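Local coordinates for protein periplasmic beta-glucosidase (Pseudomonas aeruginosa, PDB 6R5T) that probably hydrolyses terminal, non-reducing beta-D-glucosyl residues with release of beta-D-glucose, as a periplasmic member of glycosyl hydrolase family 3, at residues A[83-88]-A[399-404]; A[143-148]-A[671-676]; A[378-383]-A[423-428]. The protein carries 1 engineered substitution. All blocks are in the same frame, centred on the assembly; numbering follows the deposited sequence.

Contact 1 (A[83-88]-A[399-404]); sequences GHRTIF and SAAGVP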
# COMPACT_ATOMS: atom_id res chain seq x y z
N GLY A 83 30.38 3.72 -3.93
CA GLY A 83 31.61 4.21 -4.57
C GLY A 83 31.86 5.62 -4.19
O GLY A 83 30.91 6.38 -3.96
N HIS A 84 33.14 6.01 -4.16
CA HIS A 84 33.55 7.39 -3.94
C HIS A 84 33.91 8.09 -5.24
O HIS A 84 33.15 8.90 -5.70
CB HIS A 84 34.66 7.43 -2.87
CG HIS A 84 35.10 8.81 -2.63
ND1 HIS A 84 34.22 9.77 -2.24
CD2 HIS A 84 36.31 9.42 -2.77
CE1 HIS A 84 34.85 10.93 -2.11
NE2 HIS A 84 36.13 10.75 -2.43
N ARG A 85 35.01 7.69 -5.87
CA ARG A 85 35.40 8.18 -7.21
C ARG A 85 35.24 7.06 -8.24
O ARG A 85 34.71 7.36 -9.31
CB ARG A 85 36.84 8.72 -7.20
CG ARG A 85 36.97 10.10 -6.58
CD ARG A 85 38.41 10.63 -6.47
NE ARG A 85 39.09 10.03 -5.34
CZ ARG A 85 39.87 8.96 -5.36
NH1 ARG A 85 40.17 8.36 -6.50
NH2 ARG A 85 40.32 8.44 -4.24
N THR A 86 35.63 5.84 -7.90
CA THR A 86 35.33 4.67 -8.73
C THR A 86 33.93 4.21 -8.31
O THR A 86 33.76 3.75 -7.18
CB THR A 86 36.32 3.54 -8.59
OG1 THR A 86 37.65 4.02 -8.80
CG2 THR A 86 36.01 2.45 -9.56
N ILE A 87 32.96 4.39 -9.20
CA ILE A 87 31.56 4.07 -8.84
C ILE A 87 31.25 2.63 -9.23
O ILE A 87 31.41 2.21 -10.37
CB ILE A 87 30.62 5.09 -9.47
CG1 ILE A 87 31.04 6.53 -9.13
CG2 ILE A 87 29.20 4.79 -9.04
CD1 ILE A 87 31.36 6.77 -7.65
N PHE A 88 30.78 1.88 -8.25
CA PHE A 88 30.29 0.52 -8.41
C PHE A 88 28.83 0.59 -8.82
O PHE A 88 28.20 1.63 -8.82
CB PHE A 88 30.51 -0.24 -7.10
CG PHE A 88 31.97 -0.43 -6.76
CD1 PHE A 88 32.69 -1.49 -7.27
CD2 PHE A 88 32.62 0.50 -5.97
CE1 PHE A 88 34.06 -1.61 -7.02
CE2 PHE A 88 33.98 0.39 -5.72
CZ PHE A 88 34.70 -0.67 -6.24
N SER A 399 25.92 9.10 -6.67
CA SER A 399 27.21 8.73 -7.31
C SER A 399 28.37 9.48 -6.68
O SER A 399 29.48 9.36 -7.20
CB SER A 399 27.13 8.96 -8.79
OG SER A 399 26.89 10.31 -9.09
N ALA A 400 28.17 10.16 -5.54
CA ALA A 400 29.29 10.67 -4.72
C ALA A 400 30.22 11.53 -5.60
O ALA A 400 29.71 12.40 -6.28
CB ALA A 400 30.00 9.49 -4.05
N ALA A 401 31.51 11.27 -5.57
CA ALA A 401 32.51 12.07 -6.32
C ALA A 401 32.79 11.45 -7.69
O ALA A 401 33.78 11.85 -8.34
CB ALA A 401 33.76 12.22 -5.52
N GLY A 402 31.96 10.52 -8.14
CA GLY A 402 32.13 9.96 -9.49
C GLY A 402 32.06 11.04 -10.55
O GLY A 402 31.17 11.93 -10.51
N VAL A 403 32.92 10.88 -11.54
CA VAL A 403 33.03 11.83 -12.66
C VAL A 403 32.39 11.18 -13.88
O VAL A 403 32.96 10.20 -14.39
CB VAL A 403 34.51 12.13 -12.91
CG1 VAL A 403 34.66 13.10 -14.05
CG2 VAL A 403 35.20 12.65 -11.67
N PRO A 404 31.27 11.70 -14.40
CA PRO A 404 30.67 11.07 -15.58
C PRO A 404 31.66 10.90 -16.74
O PRO A 404 31.66 9.88 -17.39
CB PRO A 404 29.52 12.02 -15.92
CG PRO A 404 29.11 12.58 -14.59
CD PRO A 404 30.43 12.77 -13.86
O HOH W 1 34.91 8.79 -11.60

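Contact 2 (A[143-148]-A[671-676]); sequences GEDTYL and KELRGF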
# COMPACT_ATOMS: atom_id res chain seq x y z
N GLY A 143 17.11 -4.60 -1.71
CA GLY A 143 15.89 -5.29 -2.16
C GLY A 143 14.97 -5.61 -0.99
O GLY A 143 14.92 -4.82 -0.03
N GLU A 144 14.18 -6.66 -1.16
CA GLU A 144 13.00 -6.85 -0.31
C GLU A 144 13.25 -7.84 0.82
O GLU A 144 12.35 -8.00 1.62
CB GLU A 144 11.81 -7.33 -1.15
CG GLU A 144 11.85 -8.77 -1.65
CD GLU A 144 10.86 -9.06 -2.79
OE1 GLU A 144 10.49 -8.12 -3.57
OE2 GLU A 144 10.50 -10.25 -2.99
N ASP A 145 14.39 -8.50 0.84
CA ASP A 145 14.54 -9.60 1.82
C ASP A 145 15.28 -9.21 3.10
O ASP A 145 16.40 -8.68 3.04
CB ASP A 145 15.24 -10.80 1.21
CG ASP A 145 15.26 -11.95 2.21
OD1 ASP A 145 14.16 -12.44 2.61
OD2 ASP A 145 16.38 -12.35 2.55
N THR A 146 14.70 -9.60 4.21
CA THR A 146 15.27 -9.22 5.54
C THR A 146 16.58 -9.97 5.76
O THR A 146 17.54 -9.39 6.26
CB THR A 146 14.25 -9.52 6.62
OG1 THR A 146 13.05 -8.81 6.33
CG2 THR A 146 14.80 -9.17 7.97
N TYR A 147 16.63 -11.28 5.48
CA TYR A 147 17.84 -12.09 5.67
C TYR A 147 19.01 -11.52 4.87
O TYR A 147 20.14 -11.27 5.41
CB TYR A 147 17.55 -13.57 5.41
CG TYR A 147 18.71 -14.48 5.61
CD1 TYR A 147 19.58 -14.74 4.59
CD2 TYR A 147 18.90 -15.10 6.82
CE1 TYR A 147 20.71 -15.54 4.78
CE2 TYR A 147 19.98 -15.95 7.01
CZ TYR A 147 20.89 -16.16 6.01
OH TYR A 147 21.86 -17.08 6.35
N LEU A 148 18.82 -11.35 3.58
CA LEU A 148 19.89 -10.93 2.70
C LEU A 148 20.30 -9.49 3.09
O LEU A 148 21.51 -9.23 3.17
CB LEU A 148 19.42 -11.01 1.25
CG LEU A 148 20.46 -10.55 0.24
CD1 LEU A 148 21.74 -11.40 0.36
CD2 LEU A 148 19.89 -10.67 -1.15
N LYS A 671 7.28 -18.57 2.43
CA LYS A 671 8.72 -18.89 2.38
C LYS A 671 9.48 -17.74 3.01
O LYS A 671 9.05 -16.57 2.81
CB LYS A 671 9.26 -18.88 0.94
CG LYS A 671 8.83 -20.06 0.15
CD LYS A 671 9.58 -20.20 -1.11
CE LYS A 671 9.25 -21.52 -1.75
NZ LYS A 671 7.80 -21.67 -2.00
N GLU A 672 10.62 -18.02 3.62
CA GLU A 672 11.50 -16.97 4.13
C GLU A 672 12.95 -17.40 3.82
O GLU A 672 13.30 -18.54 4.17
CB GLU A 672 11.35 -16.77 5.63
CG GLU A 672 10.01 -16.20 6.04
CD GLU A 672 9.95 -15.75 7.50
OE1 GLU A 672 9.92 -16.66 8.35
OE2 GLU A 672 9.91 -14.50 7.80
N LEU A 673 13.74 -16.59 3.15
CA LEU A 673 15.15 -16.96 2.87
C LEU A 673 15.89 -17.20 4.19
O LEU A 673 15.83 -16.33 5.08
CB LEU A 673 15.83 -15.86 2.09
CG LEU A 673 17.22 -16.18 1.59
CD1 LEU A 673 17.19 -17.19 0.46
CD2 LEU A 673 17.86 -14.90 1.10
N ARG A 674 16.62 -18.31 4.26
CA ARG A 674 17.41 -18.63 5.46
C ARG A 674 18.80 -19.12 5.06
O ARG A 674 19.57 -19.43 5.96
CB ARG A 674 16.72 -19.62 6.39
CG ARG A 674 15.56 -19.05 7.16
CD ARG A 674 16.04 -18.00 8.11
NE ARG A 674 14.99 -17.49 8.95
CZ ARG A 674 14.33 -16.38 8.75
NH1 ARG A 674 14.54 -15.66 7.67
NH2 ARG A 674 13.47 -15.98 9.69
N GLY A 675 19.18 -19.12 3.80
CA GLY A 675 20.57 -19.38 3.44
C GLY A 675 20.74 -19.32 1.95
O GLY A 675 19.73 -19.36 1.22
N PHE A 676 21.97 -19.18 1.52
CA PHE A 676 22.25 -19.23 0.08
C PHE A 676 23.72 -19.53 -0.13
O PHE A 676 24.54 -19.37 0.80
CB PHE A 676 21.86 -17.93 -0.62
CG PHE A 676 22.56 -16.70 -0.13
CD1 PHE A 676 23.77 -16.32 -0.67
CD2 PHE A 676 21.98 -15.95 0.89
CE1 PHE A 676 24.37 -15.14 -0.23
CE2 PHE A 676 22.62 -14.80 1.37
CZ PHE A 676 23.81 -14.43 0.79
O HOH W 2 14.27 -13.60 5.00
O HOH W 3 23.73 -18.38 4.05

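Contact 3 (A[378-383]-A[423-428]); sequences QGRIAV and TLLYAK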
# COMPACT_ATOMS: atom_id res chain seq x y z
N GLN A 378 31.51 -9.84 -34.25
CA GLN A 378 31.58 -9.79 -35.73
C GLN A 378 30.29 -9.18 -36.26
O GLN A 378 29.34 -9.00 -35.48
CB GLN A 378 31.79 -11.20 -36.29
CG GLN A 378 30.53 -12.04 -36.20
CD GLN A 378 30.74 -13.47 -36.63
OE1 GLN A 378 31.83 -14.01 -36.53
NE2 GLN A 378 29.66 -14.09 -37.08
N GLY A 379 30.29 -8.82 -37.54
CA GLY A 379 29.10 -8.33 -38.25
C GLY A 379 28.81 -6.87 -37.93
O GLY A 379 29.72 -6.12 -37.55
N ARG A 380 27.56 -6.48 -38.08
CA ARG A 380 27.07 -5.10 -37.93
C ARG A 380 26.06 -5.09 -36.79
O ARG A 380 25.01 -5.76 -36.90
CB ARG A 380 26.43 -4.64 -39.24
CG ARG A 380 27.45 -4.50 -40.36
CD ARG A 380 26.78 -4.23 -41.69
NE ARG A 380 26.32 -2.86 -41.83
CZ ARG A 380 27.12 -1.80 -42.04
NH1 ARG A 380 28.44 -1.96 -42.10
NH2 ARG A 380 26.63 -0.58 -42.17
N ILE A 381 26.36 -4.31 -35.75
CA ILE A 381 25.50 -4.27 -34.53
C ILE A 381 24.95 -2.85 -34.43
O ILE A 381 25.76 -1.93 -34.29
CB ILE A 381 26.31 -4.69 -33.29
CG1 ILE A 381 26.87 -6.11 -33.40
CG2 ILE A 381 25.47 -4.51 -32.01
CD1 ILE A 381 27.93 -6.46 -32.40
N ALA A 382 23.64 -2.68 -34.48
CA ALA A 382 23.01 -1.36 -34.22
C ALA A 382 22.89 -1.18 -32.70
O ALA A 382 22.38 -2.08 -32.02
CB ALA A 382 21.68 -1.23 -34.89
N VAL A 383 23.41 -0.07 -32.18
CA VAL A 383 23.36 0.25 -30.73
C VAL A 383 22.42 1.45 -30.62
O VAL A 383 22.74 2.55 -31.14
CB VAL A 383 24.75 0.51 -30.15
CG1 VAL A 383 24.64 0.84 -28.67
CG2 VAL A 383 25.68 -0.64 -30.42
N THR A 423 31.35 -3.85 -36.76
CA THR A 423 30.91 -2.46 -37.02
C THR A 423 29.75 -2.11 -36.09
O THR A 423 28.67 -2.69 -36.25
CB THR A 423 30.51 -2.27 -38.49
OG1 THR A 423 31.63 -2.66 -39.29
CG2 THR A 423 30.13 -0.84 -38.80
N LEU A 424 29.90 -1.06 -35.32
CA LEU A 424 28.76 -0.56 -34.51
C LEU A 424 28.08 0.60 -35.23
O LEU A 424 28.78 1.48 -35.80
CB LEU A 424 29.29 -0.08 -33.16
CG LEU A 424 30.04 -1.09 -32.32
CD1 LEU A 424 30.41 -0.45 -31.00
CD2 LEU A 424 29.19 -2.35 -32.12
N LEU A 425 26.77 0.62 -35.19
CA LEU A 425 25.98 1.73 -35.77
C LEU A 425 25.14 2.29 -34.64
O LEU A 425 24.45 1.52 -34.01
CB LEU A 425 25.08 1.20 -36.88
CG LEU A 425 25.73 0.36 -37.97
CD1 LEU A 425 24.65 -0.12 -38.91
CD2 LEU A 425 26.77 1.18 -38.73
N TYR A 426 25.13 3.59 -34.49
CA TYR A 426 24.46 4.25 -33.35
C TYR A 426 23.28 5.07 -33.81
O TYR A 426 23.36 5.79 -34.79
CB TYR A 426 25.46 5.12 -32.58
CG TYR A 426 24.78 5.99 -31.56
CD1 TYR A 426 24.26 5.42 -30.42
CD2 TYR A 426 24.59 7.34 -31.75
CE1 TYR A 426 23.64 6.18 -29.45
CE2 TYR A 426 23.97 8.13 -30.80
CZ TYR A 426 23.49 7.55 -29.63
OH TYR A 426 22.81 8.31 -28.74
N ALA A 427 22.21 5.07 -33.02
CA ALA A 427 21.11 6.03 -33.12
C ALA A 427 20.50 6.20 -31.75
O ALA A 427 20.23 5.19 -31.08
CB ALA A 427 20.07 5.57 -34.10
N LYS A 428 20.27 7.44 -31.37
CA LYS A 428 19.65 7.67 -30.05
C LYS A 428 18.25 7.05 -30.00
O LYS A 428 17.88 6.49 -28.91
CB LYS A 428 19.57 9.16 -29.76
CG LYS A 428 19.25 9.42 -28.31
CD LYS A 428 19.32 10.83 -27.96
CE LYS A 428 18.89 11.03 -26.53
NZ LYS A 428 19.40 12.32 -26.04

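Contact 1 (A[83-88]-A[399-404])
The methyl group of Ala-401 lies over one face of the imidazole of His-84. Its CB stands 4.1 Å from the ring centroid and 25° off the ring normal, a CH-pi contact shifted toward the rim, so that within the ring His-84 CE1 is the atom nearest to Ala-401 CB. His-84 turns CG anti to its backbone N (chi1 180°), which brings the ring back to the methyl although CB itself leads away from 399-404. A hydrogen bond between His-84 NE2 and Asp-117 OD2 holds the ring at that nitrogen; the same carboxylate forms a salt bridge with Arg-85. The same methyl meets the aliphatic part of Arg-85, with Arg-85 CG 4.0 Å from Ala-401 CB.

Residues 399-402 form a type II' beta turn, closed by a hydrogen bond from Gly-402 N to Ser-399 O, and this turn of the C-terminal family domain rests on a loop that follows strand 75-78 of the TIM-barrel domain. Ala-401 N, at the turn, donates to His-84 O over 2.9 Å, but the N-H...O angle of 125° makes the bond weak. Ala-400 CB points at the loop and comes within 3.2 Å of Gly-83 O.

From the other segment, Ile-87 reaches alongside the turn: its CD1 lies 3.2 Å from Ser-399 O, while Ile-87 CG1 packs directly against the backbone of the turn, 3.6 Å from Gly-402 CA. A water donates to Arg-85 O and accepts from Val-403 N, bridging the two backbones just beyond the turn.

Contact 2 (A[143-148]-A[671-676])
The first turn of helix 146-161 faces strand 672-681, with Tyr-147 and Leu-673 the nearest residues at 6.2 Å between their CA atoms, and no clear direct hydrogen bond joins the two backbones.

Tyr-147 extends CG anti to its backbone N (chi1 -178°), laying its ring across the strand. One face receives the backbone of Arg-674 and Gly-675: Arg-674 CA sits 4.1 Å from the ring centroid and 13° off the normal, a CH-pi contact almost directly over the ring. At the ring edge, near its plane, Phe-676 CE2 approaches Tyr-147 CE1 at 4.0 Å. Leu-148 CD1 meets the same part of the phenylalanine, 3.7 Å from Phe-676 CE2, the two side chains crossing at about a right angle. Phe-676 also makes an edge-to-face contact with Trp-98.

Asp-145 is the N-cap of the helix. Its OD2 accepts from Leu-148 N at 2.8 Å, and the N-H...O angle of 162° shows a nearly straight capping bond. A classic beta bulge, in which Arg-674 and Gly-675 are set opposite the single residue Leu-657, interrupts this outermost strand of the fibronectin type III-like domain; the bulge backbone is what the Tyr-147 ring lies on, at the start of a TIM-barrel-domain helix.

Leu-673 CD2 comes within 3.3 Å of Asp-145 OD2 and also packs against Tyr-147 CD1. The other carboxylate oxygen, OD1, accepts from Tyr-578 OH and from a water that also donates to Leu-673 O. That carbonyl is gripped a second time by Arg-674 NH1, 3.0 Å from Leu-673 O, which donates from above the carbonyl plane. A further water accepts from Phe-676 N and is hydrogen-bonded to Tyr-147 OH.

Contact 3 (A[378-383]-A[423-428])
Five backbone hydrogen bonds join residues 379-383 to 423-427 in a parallel register, Arg-380 beside Thr-423, Ile-381 beside Leu-424, Ala-382 beside Leu-425 and Val-383 beside Tyr-426. The axes of the two short strands approach to 4.5 Å at 23° between their N-to-C directions.

Donors and acceptors alternate as a parallel pair requires. Thr-423 N donates to Gly-379 O with an N-H...O angle of 174°, and Thr-423 O in turn accepts from Ile-381 N over 2.9 Å, nearly along the C=O axis. Leu-425 likewise uses both polar atoms: its N donates to Ile-381 O, while Leu-425 O receives Val-383 N at 2.6 Å, the shortest of the five. The series ends with Ala-427 N and Val-383 O, longer at 3.2 Å. Several carbonyls take a CA-H...O contact as well, such as Tyr-426 CA at 3.3 Å from Val-383 O.

Polar atoms turned away from this partner are met on the other flank: Arg-380 N donates to the carboxylate (OD2) of Asp-471, and Ala-382 exchanges backbone hydrogen bonds with Leu-472 and Val-474. The Arg-380 side chain, bent at chi3 (77°), runs alongside Thr-423 and crosses Leu-425 obliquely, with Arg-380 NH2 3.8 Å from Leu-425 CD1, while its charge is paired with Asp-469 in a salt bridge. On the opposite face Leu-424 CD2 packs 3.9 Å from Ile-381 CB.

Joined through helices 391-394 and 410-418, the two strands form a beta-alpha-beta crossover in the six-stranded mixed sheet of the C-terminal family domain, where 423-427 is outermost and 380-384 lies between it and 472-478. Helix 456-468 packs on the face bearing Ala-382 and Leu-425, and helix 410-418 on that bearing Val-383 and Leu-424.

Contacts 1 and 2 each join the TIM-barrel domain to another, the C-terminal family domain in contact 1 and the fibronectin type III-like domain in contact 2; they lie on opposite sides of the chain's centre, with their centres about 29 Å apart. Contact 3 is internal to the C-terminal family domain, its centre about 29 Å from that of contact 1 and about 41 Å from that of contact 2. None touches another. Contact 1 stands off the sugar pocket: the side chain of Ala-400 is about 10 Å from a bound galactose, and Trp-398, which lines the pocket, directly precedes 399-404. In contact 2, the Arg-674 side chain is about 12 Å from the magnesium ion.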